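Local coordinates for putative acetyltransferase (Clostridium difficile, PDB 3DSB), which probably transfers an acetyl or other acyl group, as a member of the GNAT acetyltransferase family, at the interface of chains A and B. Coordinates in Å, arbitrary orientation; residue numbers count along the deposited sequence, not the author numbering. Chains: chain A/B, Putative acetyltransferase.

Contacts 1 and 2 belong to one two-fold interface, with the centres of their C-alpha atoms about 14 Å apart. Both use the C-terminal strand 147-152 of one chain against strand 119-127 of the other, and the salt bridge A:Arg123 to B:Glu151 of contact 1 recurs as B:Arg123 to A:Glu151 in contact 2. Contact 1 adds A:Glu75 and A:Trp86 from strands 65-77 and 82-92, met by B:Tyr125 and selenomethionine B:Met149, whereas contact 2 runs along the strand pairing itself, beside strand 142-144. The exchange of C-terminal strands suggests a dimer, although the structure alone does not prove it in solution.

Contact 1: the interface of chains A and B. Residues chain A 75, 86, 123, 147; chain B 88, 125, 149, 151.
B:Tyr125 gives its phenol OH to the carboxylate oxygen OE2 of A:Glu75 at 2.8 Å, on the syn lone pair. The two side chains come from opposite directions, carboxylate and ring planes 61° apart, with OE2 at the ring's edge. Tyrosine suits this place because it combines a hydroxyl donor with an aromatic edge that can rest on the face of A:Tyr147. With CG between backbone N and carbonyl carbon (chi1 59°), the ring of B:Tyr125 is turned so that OH reaches A:Glu75 while CD1 lies over the centre of the A:Tyr147 ring, 3.8 Å from CD1 of that residue, edge to face. The amide of B:Gln88 lies close to the same carboxylate, planes 7° apart, its NE2 3.4 Å from OE2 of A:Glu75.

A salt bridge joins A:Arg123 to B:Glu151. NE, 3.0 Å from OE1 of the glutamate, and NH2 both donate to that one oxygen, which lies nearly in the guanidinium plane. NE meets OE1 almost along the C-O bond, while NH2 takes the syn lone pair. Arginine suits the place by offering two coplanar N-H donors to one carboxylate oxygen while its methylenes pack on the glutamate CB.

Selenomethionine B:Met149, a flexible thioether among aromatic groups, sets its selenium 3.8 Å from CH2 at the edge of A:Trp86 and its methyl toward the A:Tyr147 ring, a spacing too short to interpret. Water 2 bridges the phenol OH of A:Tyr147 to OE2 of B:Glu151, and water 1 connects A:Tyr147 O with B:Met149 N.

In the second shell, the indole NE1 of A:Trp86 donates to OE1 of A:Glu75 at 2.9 Å, using the anti lone pair, so both carboxylate oxygens are held. CB of A:Arg123 sits over the centre of the indole.

A:Glu75, A:Trp86 and A:Arg123 come from strands 65-77, 82-92 and 119-127 of the GNAT fold, where B:Glu151 on strand 147-152 pairs antiparallel with A:Arg123.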
ATOM      1  N   GLU A  75      -2.302   4.321   0.444  1.00  9.89           N
ATOM      2  CA  GLU A  75      -1.825   3.911   1.764  1.00 10.15           C
ATOM      3  C   GLU A  75      -2.078   5.047   2.740  1.00 11.21           C
ATOM      4  O   GLU A  75      -1.479   6.118   2.619  1.00 10.29           O
ATOM      5  CB  GLU A  75      -0.309   3.675   1.718  1.00 10.70           C
ATOM      6  CG  GLU A  75       0.282   3.422   3.113  1.00 11.86           C
ATOM      7  CD  GLU A  75       1.804   3.584   3.187  1.00 13.55           C
ATOM      8  OE1 GLU A  75       2.480   3.596   2.138  1.00 15.35           O
ATOM      9  OE2 GLU A  75       2.307   3.726   4.319  1.00 14.41           O
ATOM     10  N   TRP A  86      -0.091   5.028  -4.466  1.00 11.68           N
ATOM     11  CA  TRP A  86       0.878   4.034  -4.975  1.00 10.87           C
ATOM     12  C   TRP A  86       0.480   3.656  -6.396  1.00 12.19           C
ATOM     13  O   TRP A  86      -0.573   3.064  -6.615  1.00 12.34           O
ATOM     14  CB  TRP A  86       0.862   2.766  -4.109  1.00 11.03           C
ATOM     15  CG  TRP A  86       1.558   2.909  -2.826  1.00 10.91           C
ATOM     16  CD1 TRP A  86       1.122   3.556  -1.701  1.00 13.16           C
ATOM     17  CD2 TRP A  86       2.918   2.495  -2.554  1.00 11.27           C
ATOM     18  NE1 TRP A  86       2.094   3.485  -0.700  1.00 12.24           N
ATOM     19  CE2 TRP A  86       3.194   2.821  -1.194  1.00 11.68           C
ATOM     20  CE3 TRP A  86       3.870   1.763  -3.275  1.00 13.34           C
ATOM     21  CZ2 TRP A  86       4.432   2.534  -0.591  1.00 13.13           C
ATOM     22  CZ3 TRP A  86       5.099   1.503  -2.683  1.00 14.20           C
ATOM     23  CH2 TRP A  86       5.361   1.862  -1.349  1.00 14.40           C
ATOM     24  N   ARG A 123       4.182   6.933  -4.610  1.00 10.89           N
ATOM     25  CA  ARG A 123       5.171   5.866  -4.522  1.00 10.76           C
ATOM     26  C   ARG A 123       4.908   4.738  -5.487  1.00 10.62           C
ATOM     27  O   ARG A 123       3.816   4.636  -6.002  1.00 10.64           O
ATOM     28  CB  ARG A 123       5.220   5.331  -3.091  1.00 11.62           C
ATOM     29  CG  ARG A 123       5.830   6.337  -2.133  1.00 12.39           C
ATOM     30  CD  ARG A 123       5.756   5.889  -0.679  1.00 15.16           C
ATOM     31  NE  ARG A 123       6.603   6.782   0.105  1.00 19.02           N
ATOM     32  CZ  ARG A 123       6.704   6.729   1.427  1.00 21.49           C
ATOM     33  NH1 ARG A 123       6.010   5.824   2.094  1.00 20.83           N
ATOM     34  NH2 ARG A 123       7.493   7.598   2.049  1.00 25.55           N
ATOM     35  N   TYR A 147      14.405   2.060   1.387  1.00 15.02           N
ATOM     36  CA  TYR A 147      13.686   1.031   2.124  1.00 14.26           C
ATOM     37  C   TYR A 147      13.870  -0.321   1.493  1.00 13.58           C
ATOM     38  O   TYR A 147      14.065  -0.443   0.268  1.00 14.14           O
ATOM     39  CB  TYR A 147      12.180   1.273   2.049  1.00 15.13           C
ATOM     40  CG  TYR A 147      11.679   2.551   2.651  1.00 17.43           C
ATOM     41  CD1 TYR A 147      11.716   2.777   4.020  1.00 18.85           C
ATOM     42  CD2 TYR A 147      11.102   3.513   1.832  1.00 21.80           C
ATOM     43  CE1 TYR A 147      11.255   4.019   4.569  1.00 19.85           C
ATOM     44  CE2 TYR A 147      10.602   4.701   2.341  1.00 22.95           C
ATOM     45  CZ  TYR A 147      10.694   4.971   3.696  1.00 22.46           C
ATOM     46  OH  TYR A 147      10.176   6.203   4.122  1.00 24.46           O
TER
ATOM     47  N   GLN B  88       2.244  -1.517   9.042  1.00 10.00           N
ATOM     48  CA  GLN B  88       2.885  -0.194   9.099  1.00 10.81           C
ATOM     49  C   GLN B  88       3.505   0.142  10.432  1.00 11.12           C
ATOM     50  O   GLN B  88       4.416   0.968  10.506  1.00 12.48           O
ATOM     51  CB  GLN B  88       1.882   0.901   8.776  1.00 11.41           C
ATOM     52  CG  GLN B  88       1.160   0.685   7.414  1.00  9.93           C
ATOM     53  CD  GLN B  88       2.090   0.771   6.184  1.00 11.36           C
ATOM     54  OE1 GLN B  88       3.298   1.061   6.302  1.00 12.49           O
ATOM     55  NE2 GLN B  88       1.516   0.518   5.001  1.00 11.46           N
ATOM     56  N   TYR B 125       7.485  -2.325   4.614  1.00 11.15           N
ATOM     57  CA  TYR B 125       8.750  -1.684   4.213  1.00 11.55           C
ATOM     58  C   TYR B 125       9.417  -1.103   5.438  1.00 12.20           C
ATOM     59  O   TYR B 125       8.730  -0.656   6.364  1.00 14.38           O
ATOM     60  CB  TYR B 125       8.567  -0.620   3.086  1.00 13.36           C
ATOM     61  CG  TYR B 125       7.616   0.533   3.430  1.00 14.75           C
ATOM     62  CD1 TYR B 125       8.081   1.667   4.119  1.00 17.27           C
ATOM     63  CD2 TYR B 125       6.263   0.444   3.128  1.00 13.95           C
ATOM     64  CE1 TYR B 125       7.231   2.724   4.475  1.00 19.86           C
ATOM     65  CE2 TYR B 125       5.412   1.502   3.413  1.00 16.50           C
ATOM     66  CZ  TYR B 125       5.899   2.637   4.136  1.00 19.77           C
ATOM     67  OH  TYR B 125       5.078   3.713   4.539  1.00 22.58           O
HETATM   68  N   MSE B 149      11.692   0.512  -3.992  1.00 13.58           N
HETATM   69  CA  MSE B 149      10.648   1.535  -3.951  1.00 15.34           C
HETATM   70  C   MSE B 149      11.154   2.826  -4.570  1.00 14.05           C
HETATM   71  O   MSE B 149      12.354   3.154  -4.462  1.00 14.62           O
HETATM   72  CB  MSE B 149      10.193   1.748  -2.523  1.00 15.58           C
HETATM   73  CG  MSE B 149       9.213   0.700  -2.079  1.00 20.23           C
HETATM   74 SE   MSE B 149       8.785   0.875  -0.173  0.50 21.02          SE
HETATM   75  CE  MSE B 149       8.846   2.771  -0.042  1.00 23.58           C
ATOM     76  N   GLU B 151       9.861   7.126  -5.147  1.00 12.62           N
ATOM     77  CA  GLU B 151       8.882   8.126  -4.701  1.00 13.32           C
ATOM     78  C   GLU B 151       9.098   9.456  -5.394  1.00 13.80           C
ATOM     79  O   GLU B 151      10.245   9.824  -5.760  1.00 14.01           O
ATOM     80  CB  GLU B 151       8.881   8.285  -3.183  1.00 15.24           C
ATOM     81  CG  GLU B 151      10.061   8.942  -2.580  1.00 20.05           C
ATOM     82  CD  GLU B 151      10.016   8.886  -1.060  1.00 23.21           C
ATOM     83  OE1 GLU B 151       8.902   8.637  -0.499  1.00 26.46           O
ATOM     84  OE2 GLU B 151      11.091   9.116  -0.437  1.00 26.06           O
TER
HETATM   85  O   HOH W   1      13.743   1.091  -1.947  1.00 18.46           O
HETATM   86  O   HOH W   2      10.862   8.182   2.161  1.00 36.72           O

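Contact 2: the interface of chains A and B. Residues chain A 150-152, 154; chain B 122-123, 142, 145.
In this GNAT-family protein the C-terminal strand 147-152 of chain A pairs antiparallel with strand 119-127 of chain B and also borders its short strand 142-144. The backbone N of A:Tyr152 donates to the carbonyl O of B:Met122 at 2.9 Å, and further bridges pair A:Glu151 with B:Arg123 and A:Tyr152 with B:Met142.

From this pairing the side chains of A:Glu151 and B:Arg123 emerge alongside each other, pointing the same way. The carboxylate oxygen OE1 is 3.1 Å from NE and 3.2 Å from NH2 of the arginine, which form a salt bridge and two hydrogen bonds to that one atom. OE1 lies in the guanidinium plane, but both nitrogens approach from one face of the carboxylate, on its anti and syn sides, with the two planes 39° apart. CG of A:Glu151 takes the position between backbone N and carbonyl carbon (chi1 75°), and the chain then extends to bring OE1 beside the guanidinium. A long arginine suits the place: its methylenes pack on the glutamate CB while its charged end reaches the oxygen.

The thiol SG of B:Cys145 lies 3.6 Å from CB of A:Glu151, a compact, weakly polar neighbour for the glutamate stem. Across the other face of the paired strands, selenomethionines B:Met122 and B:Met142 both pack against CB of A:Tyr152, CE of the former and CG of the latter each 3.8 Å from it. Both selenomethionine side chains bend at chi3; flexible thioethers of this kind can adapt to the neighbouring tyrosine.

Water 3 joins the backbone N of B:Met122, at 2.9 Å, to the carbonyl O of A:Tyr152, and also contacts OE1 of A:Glu151.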
ATOM      1  N   TYR A 150       9.750  -6.514   3.021  1.00 12.78           N
ATOM      2  CA  TYR A 150       9.757  -7.905   3.522  1.00 12.03           C
ATOM      3  C   TYR A 150       8.394  -8.495   3.304  1.00 12.02           C
ATOM      4  O   TYR A 150       7.393  -7.736   3.267  1.00 12.95           O
ATOM      5  CB  TYR A 150      10.059  -7.920   5.042  1.00 13.54           C
ATOM      6  CG  TYR A 150      11.524  -7.710   5.312  1.00 13.17           C
ATOM      7  CD1 TYR A 150      12.326  -8.786   5.665  1.00 14.93           C
ATOM      8  CD2 TYR A 150      12.106  -6.440   5.219  1.00 15.00           C
ATOM      9  CE1 TYR A 150      13.676  -8.627   5.880  1.00 14.71           C
ATOM     10  CE2 TYR A 150      13.480  -6.260   5.427  1.00 15.87           C
ATOM     11  CZ  TYR A 150      14.250  -7.367   5.770  1.00 15.19           C
ATOM     12  OH  TYR A 150      15.616  -7.239   5.987  1.00 18.90           O
ATOM     13  N   GLU A 151       8.308  -9.825   3.190  1.00 13.24           N
ATOM     14  CA  GLU A 151       6.983 -10.423   3.062  1.00 14.60           C
ATOM     15  C   GLU A 151       6.913 -11.780   3.723  1.00 15.24           C
ATOM     16  O   GLU A 151       7.938 -12.495   3.863  1.00 16.02           O
ATOM     17  CB  GLU A 151       6.574 -10.520   1.602  1.00 15.60           C
ATOM     18  CG  GLU A 151       7.254 -11.619   0.839  1.00 17.88           C
ATOM     19  CD  GLU A 151       6.854 -11.649  -0.626  1.00 23.38           C
ATOM     20  OE1 GLU A 151       5.757 -11.122  -0.981  1.00 24.67           O
ATOM     21  OE2 GLU A 151       7.590 -12.279  -1.427  1.00 25.36           O
ATOM     22  N   TYR A 152       5.696 -12.121   4.112  1.00 15.24           N
ATOM     23  CA  TYR A 152       5.411 -13.433   4.647  1.00 16.96           C
ATOM     24  C   TYR A 152       4.656 -14.188   3.567  1.00 18.23           C
ATOM     25  O   TYR A 152       3.709 -13.641   2.975  1.00 17.05           O
ATOM     26  CB  TYR A 152       4.566 -13.315   5.929  1.00 17.46           C
ATOM     27  CG  TYR A 152       3.833 -14.596   6.329  1.00 17.96           C
ATOM     28  CD1 TYR A 152       4.539 -15.733   6.731  1.00 20.81           C
ATOM     29  CD2 TYR A 152       2.427 -14.645   6.320  1.00 16.56           C
ATOM     30  CE1 TYR A 152       3.860 -16.912   7.090  1.00 20.68           C
ATOM     31  CE2 TYR A 152       1.733 -15.818   6.686  1.00 17.59           C
ATOM     32  CZ  TYR A 152       2.458 -16.936   7.055  1.00 20.52           C
ATOM     33  OH  TYR A 152       1.782 -18.086   7.405  1.00 22.57           O
ATOM     34  N   VAL A 154       2.010 -16.186   2.513  1.00 21.55           N
ATOM     35  CA  VAL A 154       0.709 -16.596   3.054  1.00 22.89           C
ATOM     36  C   VAL A 154       0.417 -18.026   2.562  1.00 26.33           C
ATOM     37  O   VAL A 154       0.448 -18.281   1.354  1.00 26.72           O
ATOM     38  CB  VAL A 154      -0.363 -15.538   2.701  1.00 22.36           C
ATOM     39  CG1 VAL A 154      -1.735 -16.007   3.059  1.00 23.48           C
ATOM     40  CG2 VAL A 154      -0.041 -14.215   3.415  1.00 20.98           C
TER
HETATM   41  N   MSE B 122       1.305 -10.503   2.614  1.00 12.56           N
HETATM   42  CA  MSE B 122       1.504  -9.721   3.833  1.00 12.95           C
HETATM   43  C   MSE B 122       2.895  -9.140   3.706  1.00 12.64           C
HETATM   44  O   MSE B 122       3.878  -9.885   3.582  1.00 13.26           O
HETATM   45  CB  MSE B 122       1.428 -10.633   5.072  1.00 13.40           C
HETATM   46  CG  MSE B 122       1.539  -9.860   6.333  1.00 14.14           C
HETATM   47 SE   MSE B 122       1.389 -10.985   7.897  0.65 17.77          SE
HETATM   48  CE  MSE B 122       3.237 -10.780   8.445  1.00 21.52           C
ATOM     49  N   ARG B 123       2.984  -7.806   3.695  1.00 11.40           N
ATOM     50  CA  ARG B 123       4.259  -7.138   3.394  1.00 11.48           C
ATOM     51  C   ARG B 123       4.490  -5.983   4.357  1.00 10.19           C
ATOM     52  O   ARG B 123       3.567  -5.549   5.055  1.00 10.42           O
ATOM     53  CB  ARG B 123       4.213  -6.597   1.961  1.00 12.69           C
ATOM     54  CG  ARG B 123       4.133  -7.714   0.933  1.00 13.98           C
ATOM     55  CD  ARG B 123       4.037  -7.258  -0.535  1.00 15.66           C
ATOM     56  NE  ARG B 123       4.341  -8.385  -1.428  1.00 19.37           N
ATOM     57  CZ  ARG B 123       4.201  -8.373  -2.752  1.00 22.24           C
ATOM     58  NH1 ARG B 123       3.710  -7.312  -3.374  1.00 21.26           N
ATOM     59  NH2 ARG B 123       4.506  -9.471  -3.447  1.00 24.68           N
HETATM   60  N   MSE B 142       9.514 -13.934   7.795  1.00 19.35           N
HETATM   61  CA  MSE B 142       9.344 -12.858   6.814  1.00 20.06           C
HETATM   62  C   MSE B 142      10.705 -12.538   6.250  1.00 18.27           C
HETATM   63  O   MSE B 142      11.689 -12.393   6.994  1.00 18.78           O
HETATM   64  CB  MSE B 142       8.770 -11.619   7.466  1.00 19.32           C
HETATM   65  CG  MSE B 142       7.446 -11.906   8.041  1.00 21.39           C
HETATM   66 SE   MSE B 142       6.645 -10.309   8.767  0.55 26.76          SE
HETATM   67  CE  MSE B 142       6.936  -9.220   7.278  1.00 16.37           C
ATOM     68  N   CYS B 145      12.149  -8.976   0.093  1.00 15.36           N
ATOM     69  CA  CYS B 145      11.661  -9.067  -1.277  1.00 16.19           C
ATOM     70  C   CYS B 145      12.639  -8.496  -2.271  1.00 17.25           C
ATOM     71  O   CYS B 145      13.640  -7.898  -1.890  1.00 19.95           O
ATOM     72  CB  CYS B 145      10.366  -8.279  -1.419  1.00 16.76           C
ATOM     73  SG  CYS B 145       9.061  -8.675  -0.293  1.00 20.67           S
TER
HETATM   74  O   HOH W   3       3.153 -11.932   0.867  1.00 18.87           O